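PDB 5L10: N-acylhomoserine lactone dependent regulatory protein from Burkholderia cenocepacia, which probably acts as a LuxR-family transcription factor that binds DNA in response to N-acylhomoserine lactones, this fragment being its autoinducer-binding domain. Local coordinates for residues G60-H68 and H107-R115; D5-L16 and P28-L36. All blocks are in the same frame, centred on the assembly; numbering follows the deposited sequence.

Contact 1 of 2, residues G60-H68 and H107-R115; sequences GNHPREWEH and HDAACFGMR
Met114 reaches out of the turn after helix 103-111 and lies over one face of the Trp66 indole. This is a Met-aromatic contact. It joins two helical segments on one side of the antiparallel sheet of the autoinducer-binding domain, an alpha-beta-alpha sandwich. Met114 is modelled as selenomethionine and can be followed outward. CB is directed at the 60-68 segment. Met114 CG makes a CH-pi contact, 3.7 Å from the centroid of the Trp66 five-membered ring and 4° off its normal. The chain then bends at chi2 (-73°), which places Met114 SE 4.3 Å from the centroid of the Trp66 six-membered ring, over its face. The methyl Met114 CE ends against the Pro63 ring, 3.4 Å from Pro63 CD, and also touches His62 CB.

Beside it, Phe112 CB packs on Trp66 CB at 4.0 Å, and Phe112 CE1 meets Glu65 CG at 3.4 Å. The Phe112 ring and the Glu65 carboxylate are turned about halfway between parallel and perpendicular. Ala109 CA lies 3.8 Å from Trp66 NE1, and no clear hydrogen bond crosses between the segments. Beyond them, Asp108 forms a salt bridge with Arg69, and Trp66 meets the ring of Tyr70. A glycerol, probably from the crystallisation liquor, lies about 4 Å from the Trp66 side chain. In LuxR-type relatives an equivalent Trp and Tyr line the lactone pocket, so these two probably do the same here. The His62 imidazole lies in plane at the indole edge, and its NE2 donates to Glu67 OE1 at 2.9 Å with an angle of 161°, approaching from above the carboxylate plane.

Contact 2 of 2, residues D5-L16 and P28-L36; sequences DLTILHDCFDAL and PIAAAAAAL
Ile8 lies against Ala32 and Ala35 with both of its branches. Ile8 CG2 rests on the backbone of Ala32, 3.7 Å from Ala32 CA. CG1 stands beside the backbone N (chi1 -67°) and extends Ile8 CD1 to Ala35 CB at 3.5 Å, with Leu36 CD2 at about a right angle to that direction, 4.3 Å from Ile8 CD1. One turn on, Cys12 chi1 is -177°, which swings SG from the backbone N over to the second helix. Cys12 SG packs 4.0 Å from Ala32 CB and also touches the Pro28 and Ile29 side chains. Pro28 closes the far end of the row. Pro28 CG is 3.7 Å from Ala15 CB, and Pro28 CB is 3.9 Å from Leu16 CD2.

This is an antiparallel helix pair, with axes 9.1 Å apart and running at 174°. It belongs to the helical layer on the face of the central sheet away from the 64-72 and 103-111 helices. Helix 22-35 is kinked at Pro28, whose N makes no bond to the turn before.

The next shell is helix 143-169. Ala159 packs against Leu16 and Phe13, and Leu156 against Ala32. The first helix also meets the second subunit: Leu9 touches Ala151 of that subunit, and Phe13 touches its Ala154.

From the N terminus, helix 3-16 runs out and the chain turns back through residues 17-21 into helix 22-35. Contact 2 closes that short hairpin of helices. The chain then forms strands 40-46 and 56-60, which lead to the first segment of contact 1. Contact 1 closes a longer loop of 38 residues that includes helix 80-87 and strand 92-95. The two loops follow in series, neither nested nor crossed. Contact 2 ties together two helices of one layer, and contact 1 ties two helical segments of the layer across the sheet. Their centres are 23 Å apart, yet they meet at one point, where Asn61 ND2 packs 3.8 Å from Ala30 CB.

Contact 1 of 2, residues G60-H68 and H107-R115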
# COMPACT_ATOMS: atom_id res chain seq x y z
N GLY A 60 -7.20 17.15 4.25
CA GLY A 60 -5.79 17.46 4.46
C GLY A 60 -5.61 18.72 5.26
O GLY A 60 -6.57 19.45 5.55
N ASN A 61 -4.35 18.97 5.63
CA ASN A 61 -3.95 20.20 6.30
C ASN A 61 -3.34 21.21 5.33
O ASN A 61 -2.57 22.08 5.75
CB ASN A 61 -2.99 19.90 7.45
CG ASN A 61 -1.79 19.08 7.01
OD1 ASN A 61 -1.44 19.03 5.84
ND2 ASN A 61 -1.14 18.44 7.98
N HIS A 62 -3.66 21.09 4.04
CA HIS A 62 -3.21 22.02 3.02
C HIS A 62 -3.82 23.41 3.25
O HIS A 62 -4.78 23.55 4.02
CB HIS A 62 -3.60 21.50 1.64
CG HIS A 62 -5.06 21.19 1.52
ND1 HIS A 62 -5.61 20.02 2.01
CD2 HIS A 62 -6.09 21.90 1.00
CE1 HIS A 62 -6.92 20.03 1.78
NE2 HIS A 62 -7.23 21.15 1.17
N PRO A 63 -3.28 24.44 2.61
CA PRO A 63 -3.91 25.76 2.69
C PRO A 63 -5.32 25.73 2.12
O PRO A 63 -5.56 25.17 1.05
CB PRO A 63 -2.99 26.65 1.85
CG PRO A 63 -1.69 25.96 1.87
CD PRO A 63 -2.01 24.50 1.86
N ARG A 64 -6.24 26.36 2.85
CA ARG A 64 -7.63 26.38 2.40
C ARG A 64 -7.77 27.11 1.07
O ARG A 64 -8.56 26.69 0.21
CB ARG A 64 -8.51 27.04 3.47
CG ARG A 64 -9.96 26.61 3.43
CD ARG A 64 -10.66 26.94 4.74
NE ARG A 64 -9.78 26.76 5.89
CZ ARG A 64 -9.56 25.59 6.50
NH1 ARG A 64 -10.16 24.49 6.06
NH2 ARG A 64 -8.75 25.53 7.54
N GLU A 65 -7.01 28.18 0.87
CA GLU A 65 -7.12 28.94 -0.37
C GLU A 65 -6.64 28.13 -1.57
O GLU A 65 -7.12 28.33 -2.69
CB GLU A 65 -6.36 30.26 -0.26
CG GLU A 65 -6.36 31.12 -1.52
CD GLU A 65 -7.72 31.74 -1.84
OE1 GLU A 65 -8.64 31.66 -1.01
OE2 GLU A 65 -7.85 32.32 -2.95
N TRP A 66 -5.71 27.19 -1.36
CA TRP A 66 -5.29 26.33 -2.46
C TRP A 66 -6.42 25.42 -2.91
O TRP A 66 -6.68 25.28 -4.11
CB TRP A 66 -4.07 25.50 -2.06
CG TRP A 66 -3.68 24.52 -3.14
CD1 TRP A 66 -3.02 24.79 -4.30
CD2 TRP A 66 -3.94 23.11 -3.15
NE1 TRP A 66 -2.84 23.64 -5.03
CE2 TRP A 66 -3.39 22.60 -4.35
CE3 TRP A 66 -4.57 22.23 -2.26
CZ2 TRP A 66 -3.47 21.24 -4.68
CZ3 TRP A 66 -4.64 20.89 -2.60
CH2 TRP A 66 -4.09 20.41 -3.79
N GLU A 67 -7.10 24.78 -1.96
CA GLU A 67 -8.24 23.94 -2.32
C GLU A 67 -9.35 24.78 -2.95
O GLU A 67 -9.98 24.34 -3.92
CB GLU A 67 -8.77 23.20 -1.09
CG GLU A 67 -9.98 22.33 -1.40
CD GLU A 67 -10.60 21.70 -0.17
OE1 GLU A 67 -10.02 21.83 0.93
OE2 GLU A 67 -11.67 21.07 -0.30
N HIS A 68 -9.59 25.98 -2.42
CA HIS A 68 -10.62 26.85 -2.99
C HIS A 68 -10.35 27.14 -4.46
O HIS A 68 -11.27 27.14 -5.28
CB HIS A 68 -10.70 28.15 -2.19
CG HIS A 68 -11.56 29.20 -2.82
ND1 HIS A 68 -12.93 29.26 -2.62
CD2 HIS A 68 -11.26 30.22 -3.66
CE1 HIS A 68 -13.43 30.28 -3.30
NE2 HIS A 68 -12.44 30.88 -3.94
N HIS A 107 1.27 26.86 -11.18
CA HIS A 107 1.37 28.25 -10.74
C HIS A 107 0.68 28.45 -9.40
O HIS A 107 1.27 29.00 -8.46
CB HIS A 107 0.76 29.17 -11.81
CG HIS A 107 0.51 30.57 -11.34
ND1 HIS A 107 1.49 31.54 -11.35
CD2 HIS A 107 -0.61 31.17 -10.87
CE1 HIS A 107 0.99 32.67 -10.90
NE2 HIS A 107 -0.28 32.48 -10.60
N ASP A 108 -0.56 27.98 -9.28
CA ASP A 108 -1.30 28.12 -8.03
C ASP A 108 -0.69 27.26 -6.93
O ASP A 108 -0.64 27.68 -5.76
CB ASP A 108 -2.77 27.76 -8.25
CG ASP A 108 -3.50 28.81 -9.06
OD1 ASP A 108 -3.31 30.02 -8.78
OD2 ASP A 108 -4.27 28.44 -9.97
N ALA A 109 -0.22 26.06 -7.27
CA ALA A 109 0.42 25.20 -6.29
C ALA A 109 1.65 25.86 -5.69
O ALA A 109 1.80 25.94 -4.46
CB ALA A 109 0.79 23.86 -6.93
N ALA A 110 2.55 26.37 -6.54
CA ALA A 110 3.75 27.03 -6.06
C ALA A 110 3.42 28.26 -5.22
O ALA A 110 4.16 28.59 -4.28
CB ALA A 110 4.65 27.41 -7.23
N CYS A 111 2.33 28.96 -5.54
CA CYS A 111 1.98 30.17 -4.81
C CYS A 111 1.52 29.90 -3.39
O CYS A 111 1.47 30.83 -2.58
CB CYS A 111 0.90 30.95 -5.56
SG CYS A 111 1.46 31.79 -7.06
N PHE A 112 1.16 28.66 -3.06
CA PHE A 112 0.59 28.36 -1.75
C PHE A 112 1.35 27.26 -1.03
O PHE A 112 0.79 26.58 -0.15
CB PHE A 112 -0.89 28.00 -1.88
CG PHE A 112 -1.74 29.15 -2.34
CD1 PHE A 112 -2.20 30.08 -1.43
CD2 PHE A 112 -2.06 29.30 -3.67
CE1 PHE A 112 -2.98 31.14 -1.84
CE2 PHE A 112 -2.84 30.36 -4.10
CZ PHE A 112 -3.30 31.29 -3.18
N GLY A 113 2.62 27.07 -1.36
CA GLY A 113 3.46 26.12 -0.66
C GLY A 113 3.39 24.69 -1.16
O GLY A 113 4.20 23.86 -0.72
N MSE A 114 2.44 24.37 -2.04
CA MSE A 114 2.38 23.04 -2.64
C MSE A 114 3.51 22.88 -3.66
O MSE A 114 3.25 22.82 -4.86
CB MSE A 114 1.03 22.81 -3.32
CG MSE A 114 -0.18 22.91 -2.40
SE MSE A 114 -0.40 21.40 -1.18
CE MSE A 114 0.14 22.32 0.39
N ARG A 115 4.75 22.80 -3.19
CA ARG A 115 5.91 22.95 -4.06
C ARG A 115 6.65 21.65 -4.33
O ARG A 115 6.92 21.32 -5.49
CB ARG A 115 6.87 23.99 -3.47
CG ARG A 115 6.25 25.38 -3.41
CD ARG A 115 7.17 26.42 -2.82
NE ARG A 115 6.56 27.74 -2.90
CZ ARG A 115 7.16 28.88 -2.56
NH1 ARG A 115 8.40 28.87 -2.10
NH2 ARG A 115 6.51 30.03 -2.68

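Contact 2 of 2, residues D5-L16 and P28-L36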
# COMPACT_ATOMS: atom_id res chain seq x y z
N ASP A 5 12.71 7.54 12.86
CA ASP A 5 11.71 7.42 11.81
C ASP A 5 10.83 6.19 12.01
O ASP A 5 9.62 6.23 11.76
CB ASP A 5 12.39 7.36 10.44
CG ASP A 5 13.23 8.60 10.15
OD1 ASP A 5 13.19 9.56 10.94
OD2 ASP A 5 13.94 8.60 9.12
N LEU A 6 11.43 5.08 12.46
CA LEU A 6 10.64 3.87 12.68
C LEU A 6 9.73 4.02 13.89
O LEU A 6 8.62 3.45 13.91
CB LEU A 6 11.56 2.66 12.85
CG LEU A 6 10.84 1.33 13.03
CD1 LEU A 6 9.88 1.07 11.87
CD2 LEU A 6 11.84 0.20 13.17
N THR A 7 10.16 4.77 14.91
CA THR A 7 9.27 5.09 16.02
C THR A 7 8.10 5.94 15.55
O THR A 7 6.96 5.77 16.01
CB THR A 7 10.05 5.80 17.12
OG1 THR A 7 11.09 4.94 17.60
CG2 THR A 7 9.14 6.19 18.28
N ILE A 8 8.35 6.87 14.62
CA ILE A 8 7.29 7.71 14.07
C ILE A 8 6.18 6.85 13.49
O ILE A 8 4.99 7.07 13.75
CB ILE A 8 7.86 8.67 13.01
CG1 ILE A 8 8.80 9.69 13.66
CG2 ILE A 8 6.74 9.38 12.27
CD1 ILE A 8 9.68 10.43 12.67
N LEU A 9 6.55 5.83 12.72
CA LEU A 9 5.55 4.98 12.09
C LEU A 9 4.91 4.03 13.10
O LEU A 9 3.72 3.72 12.99
CB LEU A 9 6.18 4.20 10.94
CG LEU A 9 6.77 5.09 9.85
CD1 LEU A 9 7.66 4.27 8.94
CD2 LEU A 9 5.65 5.74 9.07
N HIS A 10 5.68 3.57 14.09
CA HIS A 10 5.11 2.72 15.12
C HIS A 10 3.97 3.44 15.85
O HIS A 10 2.89 2.87 16.03
CB HIS A 10 6.19 2.27 16.10
CG HIS A 10 5.72 1.26 17.11
ND1 HIS A 10 5.92 -0.10 16.97
CD2 HIS A 10 5.05 1.42 18.28
CE1 HIS A 10 5.40 -0.73 18.00
NE2 HIS A 10 4.87 0.17 18.81
N ASP A 11 4.19 4.70 16.24
CA ASP A 11 3.14 5.43 16.95
C ASP A 11 1.95 5.71 16.03
O ASP A 11 0.81 5.74 16.50
CB ASP A 11 3.67 6.74 17.52
CG ASP A 11 4.70 6.53 18.62
OD1 ASP A 11 4.67 7.27 19.63
OD2 ASP A 11 5.56 5.64 18.46
N CYS A 12 2.21 5.90 14.74
CA CYS A 12 1.13 6.14 13.79
C CYS A 12 0.22 4.93 13.68
O CYS A 12 -1.01 5.05 13.76
CB CYS A 12 1.72 6.50 12.42
SG CYS A 12 0.48 6.92 11.16
N PHE A 13 0.81 3.74 13.50
CA PHE A 13 -0.00 2.55 13.25
C PHE A 13 -0.77 2.12 14.49
O PHE A 13 -1.87 1.58 14.38
CB PHE A 13 0.88 1.42 12.73
CG PHE A 13 1.10 1.49 11.25
CD1 PHE A 13 0.32 0.74 10.38
CD2 PHE A 13 2.05 2.34 10.72
CE1 PHE A 13 0.51 0.82 9.01
CE2 PHE A 13 2.25 2.42 9.36
CZ PHE A 13 1.47 1.66 8.50
N ASP A 14 -0.22 2.36 15.69
CA ASP A 14 -0.98 2.06 16.89
C ASP A 14 -2.18 3.00 17.01
O ASP A 14 -3.28 2.56 17.39
CB ASP A 14 -0.09 2.15 18.12
CG ASP A 14 0.47 0.80 18.54
OD1 ASP A 14 0.62 -0.08 17.66
OD2 ASP A 14 0.75 0.62 19.74
N ALA A 15 -2.00 4.28 16.68
CA ALA A 15 -3.13 5.20 16.68
C ALA A 15 -4.17 4.81 15.65
O ALA A 15 -5.37 5.02 15.86
CB ALA A 15 -2.64 6.63 16.44
N LEU A 16 -3.74 4.23 14.53
CA LEU A 16 -4.68 3.83 13.49
C LEU A 16 -5.50 2.61 13.88
O LEU A 16 -6.53 2.34 13.25
CB LEU A 16 -3.94 3.57 12.17
CG LEU A 16 -3.32 4.81 11.51
CD1 LEU A 16 -2.64 4.44 10.21
CD2 LEU A 16 -4.37 5.87 11.28
N PRO A 28 -3.25 10.96 12.79
CA PRO A 28 -2.03 10.13 12.89
C PRO A 28 -1.17 10.17 11.64
O PRO A 28 0.06 10.27 11.73
CB PRO A 28 -2.58 8.72 13.16
CG PRO A 28 -3.87 8.95 13.81
CD PRO A 28 -4.44 10.17 13.14
N ILE A 29 -1.79 10.08 10.46
CA ILE A 29 -1.02 10.07 9.22
C ILE A 29 -0.38 11.44 8.98
O ILE A 29 0.77 11.53 8.53
CB ILE A 29 -1.91 9.65 8.04
CG1 ILE A 29 -2.50 8.26 8.29
CG2 ILE A 29 -1.12 9.66 6.75
CD1 ILE A 29 -3.51 7.82 7.25
N ALA A 30 -1.10 12.51 9.28
CA ALA A 30 -0.54 13.85 9.11
C ALA A 30 0.57 14.12 10.11
O ALA A 30 1.58 14.76 9.77
CB ALA A 30 -1.65 14.90 9.23
N ALA A 31 0.42 13.64 11.35
CA ALA A 31 1.48 13.82 12.34
C ALA A 31 2.74 13.06 11.95
O ALA A 31 3.86 13.56 12.15
CB ALA A 31 0.99 13.39 13.72
N ALA A 32 2.59 11.86 11.38
CA ALA A 32 3.75 11.11 10.93
C ALA A 32 4.43 11.80 9.75
O ALA A 32 5.66 11.92 9.72
CB ALA A 32 3.35 9.68 10.57
N ALA A 33 3.65 12.25 8.77
CA ALA A 33 4.22 12.96 7.63
C ALA A 33 4.96 14.22 8.08
O ALA A 33 6.05 14.52 7.58
CB ALA A 33 3.13 13.30 6.63
N ALA A 34 4.38 14.96 9.03
CA ALA A 34 5.06 16.14 9.56
C ALA A 34 6.39 15.77 10.19
O ALA A 34 7.40 16.45 9.98
CB ALA A 34 4.16 16.86 10.57
N ALA A 35 6.41 14.68 10.97
CA ALA A 35 7.65 14.25 11.60
C ALA A 35 8.70 13.84 10.57
O ALA A 35 9.90 13.91 10.85
CB ALA A 35 7.38 13.10 12.56
N LEU A 36 8.27 13.40 9.39
CA LEU A 36 9.18 13.06 8.31
C LEU A 36 9.62 14.27 7.50
O LEU A 36 10.39 14.11 6.55
CB LEU A 36 8.53 12.03 7.38
CG LEU A 36 8.22 10.66 7.98
CD1 LEU A 36 7.49 9.78 6.98
CD2 LEU A 36 9.51 9.99 8.44